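Local coordinates for protein alpha-1,4-endofucoidanase (Mariniflexile fucanivorans, PDB 6DLH) that hydrolyses alpha-1,4 linkages within fucoidan chains, acting as an endo-type retaining glycoside hydrolase of family GH107, at residues A[83-88]-A[93-98]; A[107-112]-A[116-121]; A[184-189]-A[197-202]. One frame throughout, in Å; residues are numbered along the deposited sequence.

Contact 1 of 3, residues A[83-88]-A[93-98]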
loop_
_atom_site.group_PDB
_atom_site.type_symbol
_atom_site.label_atom_id
_atom_site.label_comp_id
_atom_site.label_asym_id
_atom_site.label_seq_id
_atom_site.Cartn_x
_atom_site.Cartn_y
_atom_site.Cartn_z
ATOM N N LEU A 83 3.590 -6.047 -3.389
ATOM C CA LEU A 83 2.963 -4.767 -3.100
ATOM C C LEU A 83 2.319 -4.231 -4.375
ATOM O O LEU A 83 2.791 -4.503 -5.477
ATOM C CB LEU A 83 4.032 -3.774 -2.636
ATOM C CG LEU A 83 4.834 -4.163 -1.398
ATOM C CD1 LEU A 83 6.063 -3.264 -1.277
ATOM C CD2 LEU A 83 3.968 -4.078 -0.146
ATOM N N PRO A 84 1.243 -3.425 -4.286
ATOM C CA PRO A 84 0.737 -2.734 -5.471
ATOM C C PRO A 84 1.720 -1.624 -5.827
ATOM O O PRO A 84 2.368 -1.075 -4.934
ATOM C CB PRO A 84 -0.565 -2.104 -4.966
ATOM C CG PRO A 84 -0.333 -1.917 -3.480
ATOM C CD PRO A 84 0.483 -3.119 -3.065
ATOM N N LEU A 85 1.875 -1.366 -7.135
ATOM C CA LEU A 85 2.118 -0.011 -7.612
ATOM C C LEU A 85 0.776 0.557 -8.064
ATOM O O LEU A 85 0.449 1.692 -7.731
ATOM C CB LEU A 85 3.152 0.023 -8.741
ATOM C CG LEU A 85 3.234 1.337 -9.528
ATOM C CD1 LEU A 85 3.435 2.543 -8.609
ATOM C CD2 LEU A 85 4.346 1.292 -10.570
ATOM N N THR A 86 0.005 -0.262 -8.802
ATOM C CA THR A 86 -1.388 0.036 -9.108
ATOM C C THR A 86 -2.271 -1.041 -8.496
ATOM O O THR A 86 -1.778 -2.099 -8.112
ATOM C CB THR A 86 -1.659 0.112 -10.620
ATOM O OG1 THR A 86 -2.110 -1.158 -11.097
ATOM C CG2 THR A 86 -0.467 0.594 -11.421
ATOM N N SER A 87 -3.574 -0.755 -8.421
ATOM C CA SER A 87 -4.572 -1.728 -8.017
ATOM C C SER A 87 -5.103 -2.460 -9.251
ATOM O O SER A 87 -4.806 -2.070 -10.377
ATOM C CB SER A 87 -5.652 -1.068 -7.213
ATOM O OG SER A 87 -5.106 -0.468 -6.041
ATOM N N PRO A 88 -5.805 -3.608 -9.102
ATOM C CA PRO A 88 -6.340 -4.327 -10.265
ATOM C C PRO A 88 -7.561 -3.713 -10.955
ATOM O O PRO A 88 -8.180 -2.791 -10.438
ATOM C CB PRO A 88 -6.729 -5.704 -9.696
ATOM C CG PRO A 88 -6.920 -5.484 -8.211
ATOM C CD PRO A 88 -6.016 -4.327 -7.837
ATOM N N PRO A 93 -5.925 2.659 -12.743
ATOM C CA PRO A 93 -5.354 4.009 -12.677
ATOM C C PRO A 93 -4.778 4.433 -11.325
ATOM O O PRO A 93 -3.835 5.221 -11.274
ATOM C CB PRO A 93 -6.532 4.933 -13.045
ATOM C CG PRO A 93 -7.504 4.025 -13.767
ATOM C CD PRO A 93 -7.361 2.692 -13.063
ATOM N N THR A 94 -5.348 3.907 -10.233
ATOM C CA THR A 94 -4.969 4.330 -8.893
ATOM C C THR A 94 -3.588 3.780 -8.535
ATOM O O THR A 94 -3.406 2.566 -8.457
ATOM C CB THR A 94 -6.050 3.949 -7.878
ATOM O OG1 THR A 94 -6.036 2.527 -7.724
ATOM C CG2 THR A 94 -7.424 4.434 -8.286
ATOM N N HIS A 95 -2.631 4.696 -8.325
ATOM C CA HIS A 95 -1.261 4.381 -7.954
ATOM C C HIS A 95 -1.051 4.680 -6.471
ATOM O O HIS A 95 -1.790 5.477 -5.893
ATOM C CB HIS A 95 -0.268 5.200 -8.795
ATOM C CG HIS A 95 -0.198 4.792 -10.227
ATOM N ND1 HIS A 95 -1.301 4.840 -11.064
ATOM C CD2 HIS A 95 0.835 4.354 -10.979
ATOM C CE1 HIS A 95 -0.951 4.425 -12.263
ATOM N NE2 HIS A 95 0.356 4.125 -12.238
ATOM N N VAL A 96 -0.020 4.058 -5.882
ATOM C CA VAL A 96 0.284 4.218 -4.468
ATOM C C VAL A 96 1.619 4.942 -4.294
ATOM O O VAL A 96 2.110 5.063 -3.177
ATOM C CB VAL A 96 0.276 2.870 -3.718
ATOM C CG1 VAL A 96 -1.068 2.177 -3.811
ATOM C CG2 VAL A 96 1.396 1.943 -4.167
ATOM N N ALA A 97 2.212 5.401 -5.406
ATOM C CA ALA A 97 3.478 6.117 -5.379
ATOM C C ALA A 97 3.342 7.410 -6.177
ATOM O O ALA A 97 2.637 7.436 -7.182
ATOM C CB ALA A 97 4.585 5.247 -5.917
ATOM N N PRO A 98 3.994 8.523 -5.761
ATOM C CA PRO A 98 3.740 9.828 -6.371
ATOM C C PRO A 98 4.468 10.010 -7.703
ATOM O O PRO A 98 5.609 9.571 -7.863
ATOM C CB PRO A 98 4.283 10.797 -5.310
ATOM C CG PRO A 98 5.436 10.042 -4.679
ATOM C CD PRO A 98 5.011 8.586 -4.699
HETATM O O HOH W 1 -7.602 1.944 -5.721
HETATM O O HOH W 2 -3.497 1.731 -5.948
#
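T94 meets S87 first: T94 O receives a weak bond from S87 N at 3.3 Å. The contact lies at the C-terminal end of strand 80-84 and in the loop after it. The strand belongs to the parallel sheet of the catalytic domain, consistent with the barrel-like fold of the similar GH29 fucosidases. The chain leaves the strand, turns and comes back antiparallel, with T86 and H95 as a single non-hydrogen-bonded pair. Water also links T94 to S87: one molecule donates to T94 O at 2.6 Å and is bonded to S87 OG. T94 OG1 is held by F91 O.

H95 comes next. T86 CG2 sits over one face of its imidazole, 3.9 Å from the centroid and 19° off the ring normal, a CH-pi contact. The ring is fixed at both nitrogens. ND1 donates to P93 O, which lies in the ring plane, and NE2 is hydrogen-bonded to Y204 OH of helix 198-216. T86 is fixed as well: its OG1 donates to S87 O and is hydrogen-bonded to N149 N of the neighbouring strand.

V96 N donates to L85 O at 3.0 Å, with 141° at the hydrogen. The same oxygen also meets H95 CA in a CA-H...O contact. V96 CG2 reaches the carbonyl oxygen of P84, while CG1 touches P84 CG. W133 of helix 129-139 packs on V96 too.

A97 closes the contact. L85 has CG anti to its backbone nitrogen (chi1 166°), and its second torsion turns CD1 back beside CA. Together they set CD1 4.0 Å from A97 CB.

Contact 2 of 3, residues A[107-112]-A[116-121]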
loop_
_atom_site.group_PDB
_atom_site.type_symbol
_atom_site.label_atom_id
_atom_site.label_comp_id
_atom_site.label_asym_id
_atom_site.label_seq_id
_atom_site.Cartn_x
_atom_site.Cartn_y
_atom_site.Cartn_z
ATOM N N GLN A 107 -5.681 18.203 -11.172
ATOM C CA GLN A 107 -6.163 19.551 -11.450
ATOM C C GLN A 107 -6.912 20.112 -10.240
ATOM O O GLN A 107 -7.628 21.105 -10.356
ATOM C CB GLN A 107 -6.989 19.599 -12.743
ATOM C CG GLN A 107 -6.149 19.493 -14.012
ATOM C CD GLN A 107 -6.944 19.271 -15.279
ATOM O OE1 GLN A 107 -8.177 19.319 -15.296
ATOM N NE2 GLN A 107 -6.228 19.026 -16.366
ATOM N N GLY A 108 -6.740 19.462 -9.082
ATOM C CA GLY A 108 -7.213 19.982 -7.809
ATOM C C GLY A 108 -8.726 19.882 -7.629
ATOM O O GLY A 108 -9.282 20.556 -6.766
ATOM N N ASP A 109 -9.385 19.028 -8.423
ATOM C CA ASP A 109 -10.838 18.922 -8.379
ATOM C C ASP A 109 -11.258 18.368 -7.021
ATOM O O ASP A 109 -10.520 17.593 -6.413
ATOM C CB ASP A 109 -11.391 18.096 -9.548
ATOM C CG ASP A 109 -10.770 18.430 -10.896
ATOM O OD1 ASP A 109 -10.562 19.632 -11.171
ATOM O OD2 ASP A 109 -10.490 17.484 -11.662
ATOM N N THR A 110 -12.443 18.781 -6.551
ATOM C CA THR A 110 -12.885 18.434 -5.208
ATOM C C THR A 110 -14.330 17.941 -5.205
ATOM O O THR A 110 -15.055 18.062 -6.188
ATOM C CB THR A 110 -12.670 19.581 -4.210
ATOM O OG1 THR A 110 -13.362 20.740 -4.678
ATOM C CG2 THR A 110 -11.211 19.901 -3.966
ATOM N N ASP A 111 -14.725 17.399 -4.053
ATOM C CA ASP A 111 -15.995 16.729 -3.846
ATOM C C ASP A 111 -16.935 17.708 -3.140
ATOM O O ASP A 111 -16.506 18.774 -2.704
ATOM C CB ASP A 111 -15.715 15.406 -3.122
ATOM C CG ASP A 111 -16.894 14.740 -2.434
ATOM O OD1 ASP A 111 -18.009 14.786 -2.992
ATOM O OD2 ASP A 111 -16.677 14.167 -1.348
ATOM N N ALA A 112 -18.219 17.344 -3.035
ATOM C CA ALA A 112 -19.207 18.145 -2.324
ATOM C C ALA A 112 -18.909 18.185 -0.822
ATOM O O ALA A 112 -19.684 18.749 -0.050
ATOM C CB ALA A 112 -20.598 17.620 -2.602
ATOM N N PRO A 116 -10.692 15.339 -2.100
ATOM C CA PRO A 116 -10.224 15.221 -3.483
ATOM C C PRO A 116 -11.023 14.256 -4.363
ATOM O O PRO A 116 -11.756 13.388 -3.877
ATOM C CB PRO A 116 -8.772 14.741 -3.330
ATOM C CG PRO A 116 -8.376 15.223 -1.955
ATOM C CD PRO A 116 -9.629 15.047 -1.124
ATOM N N ILE A 117 -10.883 14.467 -5.677
ATOM C CA ILE A 117 -11.487 13.656 -6.721
ATOM C C ILE A 117 -10.551 13.735 -7.926
ATOM O O ILE A 117 -9.872 14.744 -8.111
ATOM C CB ILE A 117 -12.926 14.133 -7.023
ATOM C CG1 ILE A 117 -13.921 12.971 -7.070
ATOM C CG2 ILE A 117 -12.988 14.989 -8.278
ATOM C CD1 ILE A 117 -15.341 13.361 -6.717
ATOM N N ASN A 118 -10.463 12.640 -8.690
ATOM C CA ASN A 118 -9.550 12.537 -9.821
ATOM C C ASN A 118 -8.093 12.520 -9.366
ATOM O O ASN A 118 -7.199 12.747 -10.177
ATOM C CB ASN A 118 -9.780 13.636 -10.865
ATOM C CG ASN A 118 -10.952 13.359 -11.784
ATOM O OD1 ASN A 118 -10.960 12.371 -12.515
ATOM N ND2 ASN A 118 -11.946 14.234 -11.758
ATOM N N LEU A 119 -7.845 12.244 -8.077
ATOM C CA LEU A 119 -6.476 12.087 -7.608
ATOM C C LEU A 119 -6.161 10.597 -7.460
ATOM O O LEU A 119 -6.756 9.912 -6.628
ATOM C CB LEU A 119 -6.275 12.859 -6.298
ATOM C CG LEU A 119 -4.880 12.748 -5.676
ATOM C CD1 LEU A 119 -3.808 13.357 -6.571
ATOM C CD2 LEU A 119 -4.843 13.365 -4.283
ATOM N N VAL A 120 -5.229 10.109 -8.286
ATOM C CA VAL A 120 -4.988 8.678 -8.395
ATOM C C VAL A 120 -3.524 8.381 -8.097
ATOM O O VAL A 120 -2.998 7.351 -8.509
ATOM C CB VAL A 120 -5.434 8.083 -9.749
ATOM C CG1 VAL A 120 -6.944 7.946 -9.852
ATOM C CG2 VAL A 120 -4.867 8.823 -10.953
ATOM N N ALA A 121 -2.879 9.307 -7.382
ATOM C CA ALA A 121 -1.606 9.036 -6.737
ATOM C C ALA A 121 -1.587 9.739 -5.382
ATOM O O ALA A 121 -2.457 10.562 -5.097
ATOM C CB ALA A 121 -0.458 9.466 -7.619
#
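T110 and P116 face each other backbone to backbone, with their CA atoms 4.5 Å apart. This is a single antiparallel bridge, not a strand pair. One backbone bond supports it: I117 N donates to D109 O at 3.2 Å, with 140° at the hydrogen. D109 O also accepts from W106 NE1, so two donors grip it. I117 O lies 3.4 Å from D109 O. Both are acceptors, so this approach is not a bond. I117 is extended, but N118 takes a positive phi of 68°, and the chain swings out of line there.

The two segments are the arms of an irregular hairpin-like loop with three residues between them. It belongs to the long connection from helix 100-104 to helix 129-139, on the outside of the catalytic domain.

I117 makes the apolar part of the contact. Its two branches reach different residues of the other arm. CG2 packs on D109 CB at 3.7 Å, and CD1 lies 4.2 Å from D111 CB. The D111 carboxylate turns to its own arm. Its CG lies opposite the backbone N (chi1 162°), on the side of the carbonyl carbon, and this brings OD1 to A112 N, from which it takes a weak bond.

The D109 and N118 side chains pass each other at a slant. The carboxylate and amide planes are almost perpendicular. D109 OD2 makes a near approach to N118 ND2 at 3.6 Å, but the main partners of both groups lie elsewhere. OD2 forms a salt bridge with R171 NH2 of helix 168-176, and N118 OD1 is hydrogen-bonded to D167 N just before that helix. R171 also touches the N118 side chain.

Contact 3 of 3, residues A[184-189]-A[197-202]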
loop_
_atom_site.group_PDB
_atom_site.type_symbol
_atom_site.label_atom_id
_atom_site.label_comp_id
_atom_site.label_asym_id
_atom_site.label_seq_id
_atom_site.Cartn_x
_atom_site.Cartn_y
_atom_site.Cartn_z
ATOM N N ALA A 184 7.293 13.623 -29.470
ATOM C CA ALA A 184 8.653 13.273 -29.837
ATOM C C ALA A 184 8.924 11.819 -29.453
ATOM O O ALA A 184 9.809 11.190 -30.029
ATOM C CB ALA A 184 9.620 14.220 -29.167
ATOM N N PHE A 185 8.152 11.291 -28.488
ATOM C CA PHE A 185 8.271 9.885 -28.130
ATOM C C PHE A 185 7.317 9.019 -28.954
ATOM O O PHE A 185 7.753 8.050 -29.570
ATOM C CB PHE A 185 8.139 9.625 -26.625
ATOM C CG PHE A 185 8.364 8.171 -26.290
ATOM C CD1 PHE A 185 9.644 7.629 -26.304
ATOM C CD2 PHE A 185 7.293 7.325 -26.036
ATOM C CE1 PHE A 185 9.847 6.282 -26.030
ATOM C CE2 PHE A 185 7.497 5.980 -25.765
ATOM C CZ PHE A 185 8.773 5.460 -25.759
ATOM N N ILE A 186 6.021 9.365 -28.954
ATOM C CA ILE A 186 5.030 8.606 -29.703
ATOM C C ILE A 186 5.489 8.445 -31.154
ATOM O O ILE A 186 5.201 7.424 -31.774
ATOM C CB ILE A 186 3.619 9.226 -29.602
ATOM C CG1 ILE A 186 3.079 9.203 -28.169
ATOM C CG2 ILE A 186 2.648 8.556 -30.570
ATOM C CD1 ILE A 186 1.586 9.458 -28.062
ATOM N N ASN A 187 6.205 9.450 -31.682
ATOM C CA ASN A 187 6.608 9.468 -33.083
ATOM C C ASN A 187 8.058 9.013 -33.239
ATOM O O ASN A 187 8.522 8.837 -34.363
ATOM C CB ASN A 187 6.372 10.831 -33.745
ATOM C CG ASN A 187 4.911 11.230 -33.829
ATOM O OD1 ASN A 187 4.558 12.371 -33.537
ATOM N ND2 ASN A 187 4.054 10.307 -34.232
ATOM N N SER A 188 8.754 8.802 -32.114
ATOM C CA SER A 188 10.175 8.479 -32.134
ATOM C C SER A 188 10.433 7.124 -32.790
ATOM O O SER A 188 11.554 6.847 -33.205
ATOM C CB SER A 188 10.808 8.560 -30.758
ATOM O OG SER A 188 10.218 7.637 -29.852
ATOM N N GLN A 189 9.393 6.287 -32.863
ATOM C CA GLN A 189 9.509 4.953 -33.430
ATOM C C GLN A 189 8.236 4.622 -34.206
ATOM O O GLN A 189 7.185 5.212 -33.964
ATOM C CB GLN A 189 9.788 3.922 -32.333
ATOM C CG GLN A 189 11.246 3.855 -31.892
ATOM C CD GLN A 189 12.111 3.015 -32.802
ATOM O OE1 GLN A 189 11.724 2.666 -33.916
ATOM N NE2 GLN A 189 13.302 2.680 -32.330
ATOM N N ARG A 197 -5.569 1.337 -28.120
ATOM C CA ARG A 197 -4.923 2.417 -27.390
ATOM C C ARG A 197 -3.424 2.153 -27.243
ATOM O O ARG A 197 -2.821 2.557 -26.251
ATOM C CB ARG A 197 -5.591 2.577 -26.022
ATOM C CG ARG A 197 -7.059 2.965 -26.105
ATOM C CD ARG A 197 -7.762 2.833 -24.770
ATOM N NE ARG A 197 -7.902 1.436 -24.395
ATOM C CZ ARG A 197 -8.819 0.964 -23.560
ATOM N NH1 ARG A 197 -9.644 1.789 -22.937
ATOM N NH2 ARG A 197 -8.909 -0.339 -23.363
ATOM N N ARG A 198 -2.830 1.523 -28.262
ATOM C CA ARG A 198 -1.441 1.087 -28.250
ATOM C C ARG A 198 -0.487 2.228 -27.891
ATOM O O ARG A 198 0.464 2.015 -27.136
ATOM C CB ARG A 198 -1.074 0.453 -29.597
ATOM C CG ARG A 198 0.379 0.009 -29.735
ATOM C CD ARG A 198 0.621 -0.632 -31.094
ATOM N NE ARG A 198 1.975 -1.134 -31.294
ATOM C CZ ARG A 198 2.357 -2.391 -31.091
ATOM N NH1 ARG A 198 1.460 -3.306 -30.758
ATOM N NH2 ARG A 198 3.632 -2.725 -31.216
ATOM N N LYS A 199 -0.714 3.423 -28.458
ATOM C CA LYS A 199 0.268 4.495 -28.338
ATOM C C LYS A 199 0.368 4.944 -26.879
ATOM O O LYS A 199 1.465 5.201 -26.383
ATOM C CB LYS A 199 0.007 5.639 -29.327
ATOM C CG LYS A 199 -1.288 6.414 -29.129
ATOM C CD LYS A 199 -1.538 7.479 -30.177
ATOM C CE LYS A 199 -2.880 8.159 -29.994
ATOM N NZ LYS A 199 -3.184 9.108 -31.091
ATOM N N TYR A 200 -0.789 4.990 -26.204
ATOM C CA TYR A 200 -0.888 5.364 -24.802
ATOM C C TYR A 200 -0.141 4.364 -23.918
ATOM O O TYR A 200 0.424 4.748 -22.896
ATOM C CB TYR A 200 -2.354 5.510 -24.384
ATOM C CG TYR A 200 -3.198 6.402 -25.263
ATOM C CD1 TYR A 200 -2.841 7.720 -25.506
ATOM C CD2 TYR A 200 -4.371 5.935 -25.837
ATOM C CE1 TYR A 200 -3.617 8.546 -26.305
ATOM C CE2 TYR A 200 -5.157 6.745 -26.641
ATOM C CZ TYR A 200 -4.782 8.057 -26.874
ATOM O OH TYR A 200 -5.554 8.863 -27.662
ATOM N N MET A 201 -0.137 3.083 -24.317
ATOM C CA MET A 201 0.532 2.041 -23.550
ATOM C C MET A 201 2.032 2.315 -23.505
ATOM O O MET A 201 2.657 2.152 -22.458
ATOM C CB MET A 201 0.279 0.642 -24.125
ATOM C CG MET A 201 -1.152 0.157 -23.946
ATOM S SD MET A 201 -1.544 -0.333 -22.246
ATOM C CE MET A 201 -0.329 -1.631 -22.006
ATOM N N PHE A 202 2.593 2.735 -24.647
ATOM C CA PHE A 202 4.011 3.056 -24.737
ATOM C C PHE A 202 4.315 4.323 -23.934
ATOM O O PHE A 202 5.417 4.462 -23.405
ATOM C CB PHE A 202 4.454 3.194 -26.196
ATOM C CG PHE A 202 4.797 1.905 -26.903
ATOM C CD1 PHE A 202 6.062 1.342 -26.782
ATOM C CD2 PHE A 202 3.868 1.272 -27.718
ATOM C CE1 PHE A 202 6.382 0.166 -27.446
ATOM C CE2 PHE A 202 4.189 0.096 -28.382
ATOM C CZ PHE A 202 5.443 -0.458 -28.241
#
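F185 and I186 pack on F202 and K199 in a small, mostly apolar contact that buries 186 Å² in all; one aromatic carbon also rests near a backbone carbonyl oxygen. It lies at the start of helix 198-216, in the beta-alpha-beta crossover from strand 143-149 to the adjacent parallel strand 222-226. The partner segment is a single helix-like turn, 185-188, just after the short helix 181-184. The backbones stay well apart: the nearest CA atoms, those of I186 and K199, are 6.4 Å from each other.

Two touches make the contact. I186 CG2 meets K199 CB at 4.1 Å, the two side chains running obliquely to one another. The first part of the lysine chain takes part, CB through CD, close to I186 CG2 and CD1. K199 CG stands between the backbone nitrogen and carbonyl carbon (chi1 65°), and the amino end leads away from I186. On the way, K199 CG passes over the centre of the Y200 ring, 4.1 Å above its plane.

F185 makes the second touch with one ring carbon. The ring swings to the side opposite its backbone N (chi1 -176°), toward the helix. CE2 then lies 3.5 Å from F202 O and 4.1 Å from F202 CB. The F185 ring does not meet the F202 ring here, but both meet the ring of H192, which is stacked with F202 and inclined to F185. F185 O accepts from S188 N at 2.8 Å and from S188 OG.

F202 also packs on I250 and A253 of helix 249-259, while Y200 packs on M173 and C176 of helix 168-176. Helix 198-216, the last helix of the crossover, thus begins with helices 168-176 and 249-259 as neighbours and leads on to strand 222-226.

The three contacts follow one another along the chain. Contacts 1 and 2 have centres 16 Å apart and touch directly. H95 N of contact 1 lies 2.7 Å from V120 O of contact 2, a probable hydrogen bond, and T94 CG2 packs on V120 CG1. Contact 3 touches neither: its nearest atoms are about 10 Å from contact 1 and about 14 Å from contact 2. Helix 198-216 still joins contacts 1 and 3, since it starts in contact 3 and later supplies Y204 and Y212 to contact 1. All three lie away from the calcium sites. A bound sodium ion is about 12 Å from the A97 side chain.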